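Local coordinates for protein CAIP (Helicobacter cinaedi, PDB 5LBH) that probably oxidises and stores iron as a twelve-subunit mini-ferritin of the Dps-like family, and acts as an inflammatory antigen that promotes differentiation of macrophages into foam cells, at residues E6-I11 against E57-L62; Y19-N24 against A77-E82; A98-F103 against K135-L140. All coordinates share one frame; numbering follows the deposited sequence.

Interaction 1. Residues E6-I11 against E57-L62. With FE (Fe (III) ion), chain M.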
loop_
_atom_site.group_PDB
_atom_site.type_symbol
_atom_site.label_atom_id
_atom_site.label_comp_id
_atom_site.label_asym_id
_atom_site.label_seq_id
_atom_site.Cartn_x
_atom_site.Cartn_y
_atom_site.Cartn_z
ATOM N N GLU A 6 -23.697 -33.587 -11.615
ATOM C CA GLU A 6 -24.349 -34.148 -10.437
ATOM C C GLU A 6 -23.434 -34.084 -9.221
ATOM O O GLU A 6 -23.883 -33.794 -8.111
ATOM C CB GLU A 6 -24.798 -35.585 -10.716
ATOM C CG GLU A 6 -25.860 -35.700 -11.832
ATOM C CD GLU A 6 -26.011 -37.124 -12.425
ATOM O OE1 GLU A 6 -26.772 -37.293 -13.413
ATOM O OE2 GLU A 6 -25.358 -38.073 -11.923
ATOM N N LEU A 7 -22.143 -34.342 -9.407
ATOM C CA LEU A 7 -21.217 -34.248 -8.280
ATOM C C LEU A 7 -21.027 -32.799 -7.845
ATOM O O LEU A 7 -20.927 -32.517 -6.646
ATOM C CB LEU A 7 -19.884 -34.910 -8.635
ATOM C CG LEU A 7 -19.804 -36.411 -8.347
ATOM C CD1 LEU A 7 -18.577 -37.021 -8.982
ATOM C CD2 LEU A 7 -19.746 -36.639 -6.837
ATOM N N LEU A 8 -20.965 -31.874 -8.807
ATOM C CA LEU A 8 -20.838 -30.458 -8.485
ATOM C C LEU A 8 -22.008 -29.942 -7.641
ATOM O O LEU A 8 -21.790 -29.199 -6.678
ATOM C CB LEU A 8 -20.707 -29.641 -9.765
ATOM C CG LEU A 8 -19.401 -29.661 -10.561
ATOM C CD1 LEU A 8 -19.648 -28.985 -11.912
ATOM C CD2 LEU A 8 -18.224 -29.015 -9.817
ATOM N N LYS A 9 -23.262 -30.287 -7.995
ATOM C CA LYS A 9 -24.374 -29.757 -7.192
ATOM C C LYS A 9 -24.463 -30.444 -5.843
ATOM O O LYS A 9 -24.950 -29.848 -4.877
ATOM C CB LYS A 9 -25.732 -29.828 -7.892
ATOM C CG LYS A 9 -25.750 -29.852 -9.369
ATOM C CD LYS A 9 -27.140 -29.512 -9.873
ATOM C CE LYS A 9 -28.201 -30.245 -9.074
ATOM N NZ LYS A 9 -29.567 -29.747 -9.425
ATOM N N GLN A 10 -24.002 -31.686 -5.753
ATOM C CA GLN A 10 -23.895 -32.317 -4.446
ATOM C C GLN A 10 -22.895 -31.553 -3.571
ATOM O O GLN A 10 -23.187 -31.219 -2.413
ATOM C CB GLN A 10 -23.510 -33.792 -4.621
ATOM C CG GLN A 10 -23.370 -34.557 -3.316
ATOM C CD GLN A 10 -24.697 -34.745 -2.615
ATOM O OE1 GLN A 10 -25.697 -35.094 -3.237
ATOM N NE2 GLN A 10 -24.721 -34.483 -1.328
ATOM N N ILE A 11 -21.725 -31.222 -4.128
ATOM C CA ILE A 11 -20.764 -30.379 -3.412
ATOM C C ILE A 11 -21.416 -29.053 -3.005
ATOM O O ILE A 11 -21.216 -28.553 -1.892
ATOM C CB ILE A 11 -19.521 -30.135 -4.292
ATOM C CG1 ILE A 11 -18.810 -31.456 -4.643
ATOM C CG2 ILE A 11 -18.583 -29.154 -3.610
ATOM C CD1 ILE A 11 -17.382 -31.348 -4.917
ATOM N N GLU A 57 -21.209 -21.847 -10.256
ATOM C CA GLU A 57 -20.875 -21.215 -11.524
ATOM C C GLU A 57 -20.266 -22.196 -12.511
ATOM O O GLU A 57 -20.480 -22.064 -13.720
ATOM C CB GLU A 57 -19.941 -20.039 -11.283
ATOM C CG GLU A 57 -20.717 -18.780 -10.972
ATOM C CD GLU A 57 -19.859 -17.633 -10.497
ATOM O OE1 GLU A 57 -20.451 -16.684 -9.945
ATOM O OE2 GLU A 57 -18.615 -17.653 -10.690
ATOM N N ARG A 58 -19.559 -23.214 -12.031
ATOM C CA ARG A 58 -19.034 -24.181 -12.980
ATOM C C ARG A 58 -20.166 -24.990 -13.609
ATOM O O ARG A 58 -20.160 -25.228 -14.820
ATOM C CB ARG A 58 -18.012 -25.085 -12.293
ATOM C CG ARG A 58 -17.472 -26.142 -13.211
ATOM C CD ARG A 58 -16.634 -25.513 -14.320
ATOM N NE ARG A 58 -16.071 -26.512 -15.229
ATOM C CZ ARG A 58 -15.769 -26.270 -16.503
ATOM N NH1 ARG A 58 -15.977 -25.061 -17.028
ATOM N NH2 ARG A 58 -15.269 -27.239 -17.257
ATOM N N VAL A 59 -21.180 -25.357 -12.815
ATOM C CA VAL A 59 -22.359 -26.028 -13.356
ATOM C C VAL A 59 -22.971 -25.186 -14.462
ATOM O O VAL A 59 -23.352 -25.691 -15.526
ATOM C CB VAL A 59 -23.376 -26.301 -12.221
ATOM C CG1 VAL A 59 -24.737 -26.682 -12.760
ATOM C CG2 VAL A 59 -22.848 -27.355 -11.277
ATOM N N LEU A 60 -23.000 -23.879 -14.260
ATOM C CA LEU A 60 -23.671 -23.015 -15.207
ATOM C C LEU A 60 -22.904 -22.958 -16.532
ATOM O O LEU A 60 -23.493 -23.119 -17.605
ATOM C CB LEU A 60 -23.802 -21.641 -14.555
ATOM C CG LEU A 60 -25.019 -20.711 -14.572
ATOM C CD1 LEU A 60 -26.333 -21.368 -14.399
ATOM C CD2 LEU A 60 -24.839 -19.748 -13.453
ATOM N N GLN A 61 -21.580 -22.830 -16.478
ATOM C CA GLN A 61 -20.802 -22.813 -17.710
ATOM C C GLN A 61 -20.773 -24.177 -18.404
ATOM O O GLN A 61 -20.391 -24.245 -19.576
ATOM C CB GLN A 61 -19.414 -22.204 -17.451
ATOM C CG GLN A 61 -18.664 -22.764 -16.303
ATOM C CD GLN A 61 -17.693 -21.769 -15.699
ATOM O OE1 GLN A 61 -16.553 -22.107 -15.410
ATOM N NE2 GLN A 61 -18.148 -20.558 -15.474
ATOM N N LEU A 62 -21.099 -25.268 -17.707
ATOM C CA LEU A 62 -21.307 -26.562 -18.360
ATOM C C LEU A 62 -22.738 -26.727 -18.876
ATOM O O LEU A 62 -23.145 -27.847 -19.211
ATOM C CB LEU A 62 -20.943 -27.718 -17.424
ATOM C CG LEU A 62 -19.460 -27.780 -17.059
ATOM C CD1 LEU A 62 -19.136 -28.705 -15.853
ATOM C CD2 LEU A 62 -18.712 -28.206 -18.313
HETATM FE FE FE M . -19.665 -15.158 -8.586
#

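Interaction 2. Residues Y19-N24 against A77-E82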
loop_
_atom_site.group_PDB
_atom_site.type_symbol
_atom_site.label_atom_id
_atom_site.label_comp_id
_atom_site.label_asym_id
_atom_site.label_seq_id
_atom_site.Cartn_x
_atom_site.Cartn_y
_atom_site.Cartn_z
ATOM N N TYR A 19 -21.439 -24.520 5.578
ATOM C CA TYR A 19 -21.285 -23.092 5.815
ATOM C C TYR A 19 -22.012 -22.658 7.086
ATOM O O TYR A 19 -21.448 -21.944 7.927
ATOM C CB TYR A 19 -21.797 -22.339 4.587
ATOM C CG TYR A 19 -21.809 -20.843 4.691
ATOM C CD1 TYR A 19 -23.004 -20.159 4.867
ATOM C CD2 TYR A 19 -20.630 -20.100 4.561
ATOM C CE1 TYR A 19 -23.033 -18.801 4.942
ATOM C CE2 TYR A 19 -20.650 -18.715 4.639
ATOM C CZ TYR A 19 -21.857 -18.076 4.834
ATOM O OH TYR A 19 -21.919 -16.711 4.914
ATOM N N VAL A 20 -23.257 -23.109 7.260
ATOM C CA VAL A 20 -24.023 -22.717 8.438
ATOM C C VAL A 20 -23.544 -23.474 9.673
ATOM O O VAL A 20 -23.439 -22.895 10.758
ATOM C CB VAL A 20 -25.535 -22.904 8.193
ATOM C CG1 VAL A 20 -26.303 -22.742 9.481
ATOM C CG2 VAL A 20 -26.038 -21.872 7.190
ATOM N N LYS A 21 -23.237 -24.765 9.535
ATOM C CA LYS A 21 -22.717 -25.508 10.678
ATOM C C LYS A 21 -21.463 -24.848 11.256
ATOM O O LYS A 21 -21.284 -24.793 12.482
ATOM C CB LYS A 21 -22.394 -26.944 10.287
ATOM C CG LYS A 21 -21.894 -27.739 11.461
ATOM C CD LYS A 21 -21.417 -29.111 11.075
ATOM C CE LYS A 21 -22.514 -30.069 10.724
ATOM N NZ LYS A 21 -21.936 -31.448 10.462
ATOM N N VAL A 22 -20.577 -24.352 10.392
ATOM C CA VAL A 22 -19.344 -23.750 10.885
ATOM C C VAL A 22 -19.612 -22.401 11.570
ATOM O O VAL A 22 -18.920 -22.052 12.530
ATOM C CB VAL A 22 -18.322 -23.659 9.730
ATOM C CG1 VAL A 22 -17.055 -22.905 10.150
ATOM C CG2 VAL A 22 -17.974 -25.049 9.237
ATOM N N HIS A 23 -20.628 -21.638 11.136
ATOM C CA HIS A 23 -21.014 -20.448 11.901
ATOM C C HIS A 23 -21.407 -20.835 13.331
ATOM O O HIS A 23 -21.073 -20.141 14.298
ATOM C CB HIS A 23 -22.174 -19.727 11.207
ATOM C CG HIS A 23 -21.749 -18.768 10.136
ATOM N ND1 HIS A 23 -21.523 -19.163 8.832
ATOM C CD2 HIS A 23 -21.574 -17.423 10.154
ATOM C CE1 HIS A 23 -21.193 -18.110 8.102
ATOM N NE2 HIS A 23 -21.220 -17.045 8.879
ATOM N N ASN A 24 -22.087 -21.968 13.479
ATOM C CA ASN A 24 -22.461 -22.460 14.796
ATOM C C ASN A 24 -21.223 -22.795 15.637
ATOM O O ASN A 24 -21.127 -22.384 16.799
ATOM C CB ASN A 24 -23.398 -23.653 14.597
ATOM C CG ASN A 24 -23.829 -24.302 15.877
ATOM O OD1 ASN A 24 -23.649 -23.766 16.959
ATOM N ND2 ASN A 24 -24.464 -25.463 15.748
ATOM N N ALA A 77 -28.432 -32.331 0.628
ATOM C CA ALA A 77 -27.231 -32.378 1.443
ATOM C C ALA A 77 -27.121 -33.721 2.146
ATOM O O ALA A 77 -28.107 -34.252 2.660
ATOM C CB ALA A 77 -27.250 -31.257 2.473
ATOM N N LYS A 78 -25.920 -34.287 2.139
ATOM C CA LYS A 78 -25.664 -35.440 2.984
ATOM C C LYS A 78 -25.018 -35.063 4.306
ATOM O O LYS A 78 -25.121 -35.832 5.270
ATOM C CB LYS A 78 -24.789 -36.456 2.251
ATOM C CG LYS A 78 -25.473 -36.984 1.023
ATOM C CD LYS A 78 -24.916 -38.312 0.589
ATOM C CE LYS A 78 -25.741 -38.868 -0.563
ATOM N NZ LYS A 78 -25.483 -40.339 -0.762
ATOM N N ILE A 79 -24.361 -33.905 4.383
ATOM C CA ILE A 79 -23.809 -33.456 5.651
ATOM C C ILE A 79 -24.953 -33.105 6.588
ATOM O O ILE A 79 -25.898 -32.410 6.196
ATOM C CB ILE A 79 -22.850 -32.276 5.432
ATOM C CG1 ILE A 79 -21.543 -32.821 4.878
ATOM C CG2 ILE A 79 -22.576 -31.522 6.735
ATOM C CD1 ILE A 79 -20.530 -31.825 4.671
ATOM N N LYS A 80 -24.885 -33.605 7.821
ATOM C CA LYS A 80 -25.977 -33.425 8.772
ATOM C C LYS A 80 -25.887 -32.058 9.427
ATOM O O LYS A 80 -24.794 -31.566 9.707
ATOM C CB LYS A 80 -25.940 -34.507 9.853
ATOM C CG LYS A 80 -25.904 -35.939 9.330
ATOM C CD LYS A 80 -27.280 -36.445 8.957
ATOM C CE LYS A 80 -27.224 -37.910 8.494
ATOM N NZ LYS A 80 -26.619 -38.817 9.525
ATOM N N GLU A 81 -27.040 -31.438 9.655
ATOM C CA GLU A 81 -27.075 -30.224 10.454
ATOM C C GLU A 81 -26.868 -30.546 11.931
ATOM O O GLU A 81 -27.069 -31.676 12.379
ATOM C CB GLU A 81 -28.376 -29.454 10.220
ATOM C CG GLU A 81 -28.381 -28.778 8.850
ATOM C CD GLU A 81 -29.394 -27.647 8.712
ATOM O OE1 GLU A 81 -30.612 -27.937 8.622
ATOM O OE2 GLU A 81 -28.954 -26.460 8.743
ATOM N N GLU A 82 -26.379 -29.555 12.670
ATOM C CA GLU A 82 -26.042 -29.698 14.079
ATOM C C GLU A 82 -26.937 -28.814 14.945
ATOM O O GLU A 82 -26.909 -27.580 14.823
ATOM C CB GLU A 82 -24.563 -29.381 14.313
ATOM C CG GLU A 82 -24.125 -29.445 15.767
ATOM C CD GLU A 82 -24.423 -30.779 16.425
ATOM O OE1 GLU A 82 -25.598 -31.033 16.746
ATOM O OE2 GLU A 82 -23.486 -31.574 16.642
HETATM O O HOH W 1 -22.075 -34.156 9.267
#

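Interaction 3. Residues A98-F103 against K135-L140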
loop_
_atom_site.group_PDB
_atom_site.type_symbol
_atom_site.label_atom_id
_atom_site.label_comp_id
_atom_site.label_asym_id
_atom_site.label_seq_id
_atom_site.Cartn_x
_atom_site.Cartn_y
_atom_site.Cartn_z
ATOM N N ALA A 98 -14.048 -34.868 10.334
ATOM C CA ALA A 98 -14.958 -35.843 9.739
ATOM C C ALA A 98 -15.588 -35.305 8.459
ATOM O O ALA A 98 -15.634 -36.004 7.440
ATOM C CB ALA A 98 -16.042 -36.240 10.735
ATOM N N ASP A 99 -16.048 -34.053 8.477
ATOM C CA ASP A 99 -16.645 -33.498 7.265
ATOM C C ASP A 99 -15.613 -33.278 6.165
ATOM O O ASP A 99 -15.951 -33.404 4.983
ATOM C CB ASP A 99 -17.399 -32.201 7.572
ATOM C CG ASP A 99 -18.758 -32.458 8.226
ATOM O OD1 ASP A 99 -19.220 -33.612 8.206
ATOM O OD2 ASP A 99 -19.379 -31.506 8.733
ATOM N N TYR A 100 -14.368 -32.947 6.525
ATOM C CA TYR A 100 -13.307 -32.791 5.527
ATOM C C TYR A 100 -13.025 -34.101 4.797
ATOM O O TYR A 100 -12.709 -34.098 3.602
ATOM C CB TYR A 100 -12.022 -32.288 6.177
ATOM C CG TYR A 100 -11.937 -30.810 6.319
ATOM C CD1 TYR A 100 -13.023 -30.004 6.027
ATOM C CD2 TYR A 100 -10.757 -30.213 6.683
ATOM C CE1 TYR A 100 -12.942 -28.636 6.139
ATOM C CE2 TYR A 100 -10.660 -28.849 6.798
ATOM C CZ TYR A 100 -11.752 -28.067 6.524
ATOM O OH TYR A 100 -11.649 -26.703 6.650
ATOM N N GLU A 101 -13.075 -35.227 5.519
ATOM C CA GLU A 101 -12.876 -36.525 4.887
ATOM C C GLU A 101 -13.994 -36.803 3.901
ATOM O O GLU A 101 -13.780 -37.444 2.864
ATOM C CB GLU A 101 -12.896 -37.639 5.934
ATOM C CG GLU A 101 -12.115 -37.341 7.163
ATOM C CD GLU A 101 -10.809 -38.035 7.188
ATOM O OE1 GLU A 101 -10.188 -38.101 6.105
ATOM O OE2 GLU A 101 -10.394 -38.465 8.293
ATOM N N TYR A 102 -15.194 -36.330 4.220
ATOM C CA TYR A 102 -16.311 -36.461 3.306
ATOM C C TYR A 102 -16.094 -35.615 2.058
ATOM O O TYR A 102 -16.221 -36.109 0.935
ATOM C CB TYR A 102 -17.587 -36.066 4.029
ATOM C CG TYR A 102 -18.776 -35.951 3.129
ATOM C CD1 TYR A 102 -19.275 -34.697 2.773
ATOM C CD2 TYR A 102 -19.391 -37.081 2.612
ATOM C CE1 TYR A 102 -20.373 -34.581 1.950
ATOM C CE2 TYR A 102 -20.477 -36.975 1.792
ATOM C CZ TYR A 102 -20.970 -35.722 1.458
ATOM O OH TYR A 102 -22.066 -35.609 0.623
ATOM N N PHE A 103 -15.727 -34.346 2.231
ATOM C CA PHE A 103 -15.449 -33.496 1.075
ATOM C C PHE A 103 -14.278 -34.036 0.263
ATOM O O PHE A 103 -14.276 -33.931 -0.968
ATOM C CB PHE A 103 -15.184 -32.056 1.521
ATOM C CG PHE A 103 -16.437 -31.246 1.791
ATOM C CD1 PHE A 103 -17.247 -30.807 0.751
ATOM C CD2 PHE A 103 -16.798 -30.907 3.095
ATOM C CE1 PHE A 103 -18.390 -30.021 1.003
ATOM C CE2 PHE A 103 -17.926 -30.145 3.358
ATOM C CZ PHE A 103 -18.731 -29.710 2.314
ATOM N N LYS A 135 -4.016 -31.238 2.959
ATOM C CA LYS A 135 -3.134 -30.518 3.872
ATOM C C LYS A 135 -3.827 -30.237 5.205
ATOM O O LYS A 135 -3.271 -30.506 6.276
ATOM C CB LYS A 135 -2.640 -29.227 3.220
ATOM C CG LYS A 135 -1.678 -28.418 4.083
ATOM C CD LYS A 135 -1.154 -27.200 3.347
ATOM C CE LYS A 135 0.038 -26.597 4.077
ATOM N NZ LYS A 135 0.528 -25.325 3.462
ATOM N N ALA A 136 -5.064 -29.737 5.162
ATOM C CA ALA A 136 -5.773 -29.426 6.398
ATOM C C ALA A 136 -6.041 -30.678 7.224
ATOM O O ALA A 136 -5.988 -30.633 8.458
ATOM C CB ALA A 136 -7.083 -28.713 6.088
ATOM N N ILE A 137 -6.375 -31.791 6.562
ATOM C CA ILE A 137 -6.630 -33.051 7.266
ATOM C C ILE A 137 -5.375 -33.528 7.993
ATOM O O ILE A 137 -5.443 -33.995 9.138
ATOM C CB ILE A 137 -7.175 -34.111 6.280
ATOM C CG1 ILE A 137 -8.625 -33.775 5.922
ATOM C CG2 ILE A 137 -7.103 -35.506 6.869
ATOM C CD1 ILE A 137 -9.182 -34.526 4.738
ATOM N N TRP A 138 -4.206 -33.391 7.353
ATOM C CA TRP A 138 -2.943 -33.689 8.028
ATOM C C TRP A 138 -2.736 -32.805 9.263
ATOM O O TRP A 138 -2.200 -33.259 10.282
ATOM C CB TRP A 138 -1.768 -33.518 7.060
ATOM C CG TRP A 138 -0.451 -33.474 7.781
ATOM C CD1 TRP A 138 0.107 -34.480 8.525
ATOM C CD2 TRP A 138 0.465 -32.373 7.848
ATOM N NE1 TRP A 138 1.315 -34.074 9.046
ATOM C CE2 TRP A 138 1.560 -32.786 8.648
ATOM C CE3 TRP A 138 0.478 -31.084 7.300
ATOM C CZ2 TRP A 138 2.647 -31.947 8.926
ATOM C CZ3 TRP A 138 1.565 -30.252 7.572
ATOM C CH2 TRP A 138 2.632 -30.688 8.380
ATOM N N MET A 139 -3.150 -31.539 9.190
ATOM C CA MET A 139 -2.929 -30.636 10.308
ATOM C C MET A 139 -3.886 -30.940 11.457
ATOM O O MET A 139 -3.489 -30.906 12.628
ATOM C CB MET A 139 -3.081 -29.192 9.839
ATOM C CG MET A 139 -1.983 -28.715 8.881
ATOM S SD MET A 139 -2.277 -26.994 8.381
ATOM C CE MET A 139 -0.732 -26.639 7.569
ATOM N N LEU A 140 -5.143 -31.276 11.137
ATOM C CA LEU A 140 -6.110 -31.602 12.184
ATOM C C LEU A 140 -5.744 -32.905 12.884
ATOM O O LEU A 140 -5.903 -33.022 14.105
ATOM C CB LEU A 140 -7.519 -31.693 11.605
ATOM C CG LEU A 140 -8.259 -30.381 11.339
ATOM C CD1 LEU A 140 -9.445 -30.602 10.384
ATOM C CD2 LEU A 140 -8.731 -29.775 12.621
#

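Interaction 1. Residues E6-I11 against E57-L62
Leu8 reaches from helix 4-28 to the C-terminal end of helix 34-61, where Val59, Arg58 and Leu62 receive it. Leu8 CB lies 3.5 Å from Val59 CG2, so contact begins at the root of the side chain. CG stands anti to the carbonyl carbon (chi1 -74°), which carries the branch forward between the helices. Leu8 CD1 then meets three groups: Val59 CG2 at 3.6 Å, the aliphatic CG of Arg58 at 3.8 Å and Leu62 CD1 at 4.0 Å. Leu8 and Val59 run past each other in opposite senses, and the compact branched valine suits a place where the axes of the two short segments come within 9.6 Å. Lys9 adds the flank of its chain, CG lying 4.3 Å from Val59 CG2, while its ammonium end turns away to a cation-pi contact with Tyr67.

Arg58 divides its roles. Its CG serves the apolar seam, whereas Leu62 CD2 lies above one face of the guanidinium, toward its rim; the guanidinium nitrogens bind Asp119 and Ser122 of the same chain and, through NH1, Gln134 of a neighbouring subunit. Glu57 faces away from Leu8: its extended chain brings OE1 within 2.2 Å of the iron. Asp53 of the same chain and His26 of another neighbouring subunit complete the protein ligands, and Lys135 of the subunit that supplies Gln134 forms a salt bridge with Glu57 OE2. Antiparallel packing at 155° on one side of the helix and a metal shared between subunits on the other are characteristic of the Dps-type ferritin-like bundle and its intersubunit iron site, the probable ferroxidase centre.

Interaction 2. Residues Y19-N24 against A77-E82
Lys21 and Asn24, one turn apart on helix 4-28, meet residues 79-82 of the long connection that crosses between helices 34-61 and 89-116 of the ferritin-like four-helix bundle. Lys21 touches the loop with the end of its chain. With CG anti to the backbone N (chi1 -178°) and a bend at chi3, it passes CB of Glu82, 4.2 Å from Lys21 CE, and brings NZ to 3.0 Å from Lys80 O and 3.8 Å from Ile79 CG2. A long, flexible lysine suits this task, since its CE reaches the loop, while NZ is held in a salt bridge by Asp99 of helix 89-116. Asn24 crosses Glu82 at about a right angle, ND2 being 4.0 Å from Glu82 CG.

A second shell positions the asparagine and the loop. Asn28 donates to Asn24 OD1, and Lys84 O accepts from Asn24 ND2. Asp14 OD1 takes the backbone N-H of Lys78 and Ile79, steering the loop onto the helix. Further out, the Glu81 carboxylate binds Leu70 N and Ala71 N of a neighbouring subunit. One water links lysine and loop, accepting from Lys80 N at 3.2 Å and, weakly, from Lys21 NZ at 3.0 Å.

Interaction 3. Residues A98-F103 against K135-L140
Tyr100 and Ile137 sit opposite each other where helices 89-116 and 120-144 come together, and most of the buried surface is theirs. Tyr100 begins with CB, 3.7 Å from Ile137 CG1, which also lies at the edge of the tyrosine ring, near its plane. CG is anti to the carbonyl carbon (chi1 -86°), and from there the ring runs across the facing helix. Its CE2 meets Ala136 CB at 3.6 Å and its CD2 meets Leu140 CD1 at 3.9 Å; the leucine side chain crosses the tyrosine at about a right angle. The single methyl of Ala136 lets a ring lie against that helix, while Leu140, one turn further on, meets the same CD2 and CE2 atoms from the other side of the ring plane.

The two helices are the last pair of the ferritin-like four-helix bundle, joined by a short connection and therefore antiparallel neighbours; the axes of the two short segments come within 10.1 Å, their directions differing by 155°. Tyr100 reaches beyond this pair to Phe18 of helix 4-28 and to Ile44 and Phe48 of helix 34-61, so its side chain touches the other three long helices.

Ile137 reaches the other way, onto the backbone of 98-103. Its CD1 comes to 3.7 Å from the backbone oxygen of Tyr100, and the side chain touches Leu97 and Leu104, a β-branched residue fitting the surface of the opposing helix. Glu101 lies at the border of the contact: bent at chi2, its chain brings OE1 to 4.0 Å from Ile137 CD1, a van der Waals approach with the carboxylate at the margin of the apolar seam.

How the interactions relate
Interactions 1 and 3 are both antiparallel helix pairings made by apolar side chains, lying on opposite sides of the chain's centre: interaction 1 joins helices 4-28 and 34-61, interaction 3 joins helices 89-116 and 120-144. Interaction 1 is a buried contact; interactions 2 and 3 are partly buried, with exposed Lys80 in interaction 2. Interaction 2 shares helix 4-28 with interaction 1 but sets it against a loop, so polar ends and a water mix with the apolar contacts. It also bridges the halves of the bundle, because Lys21 forms a salt bridge with Asp99, and Ile79 packs on Tyr102 and Phe103. Gln10 touches both Lys78 and Tyr102, linking all three. Only interaction 1 contains an iron ligand.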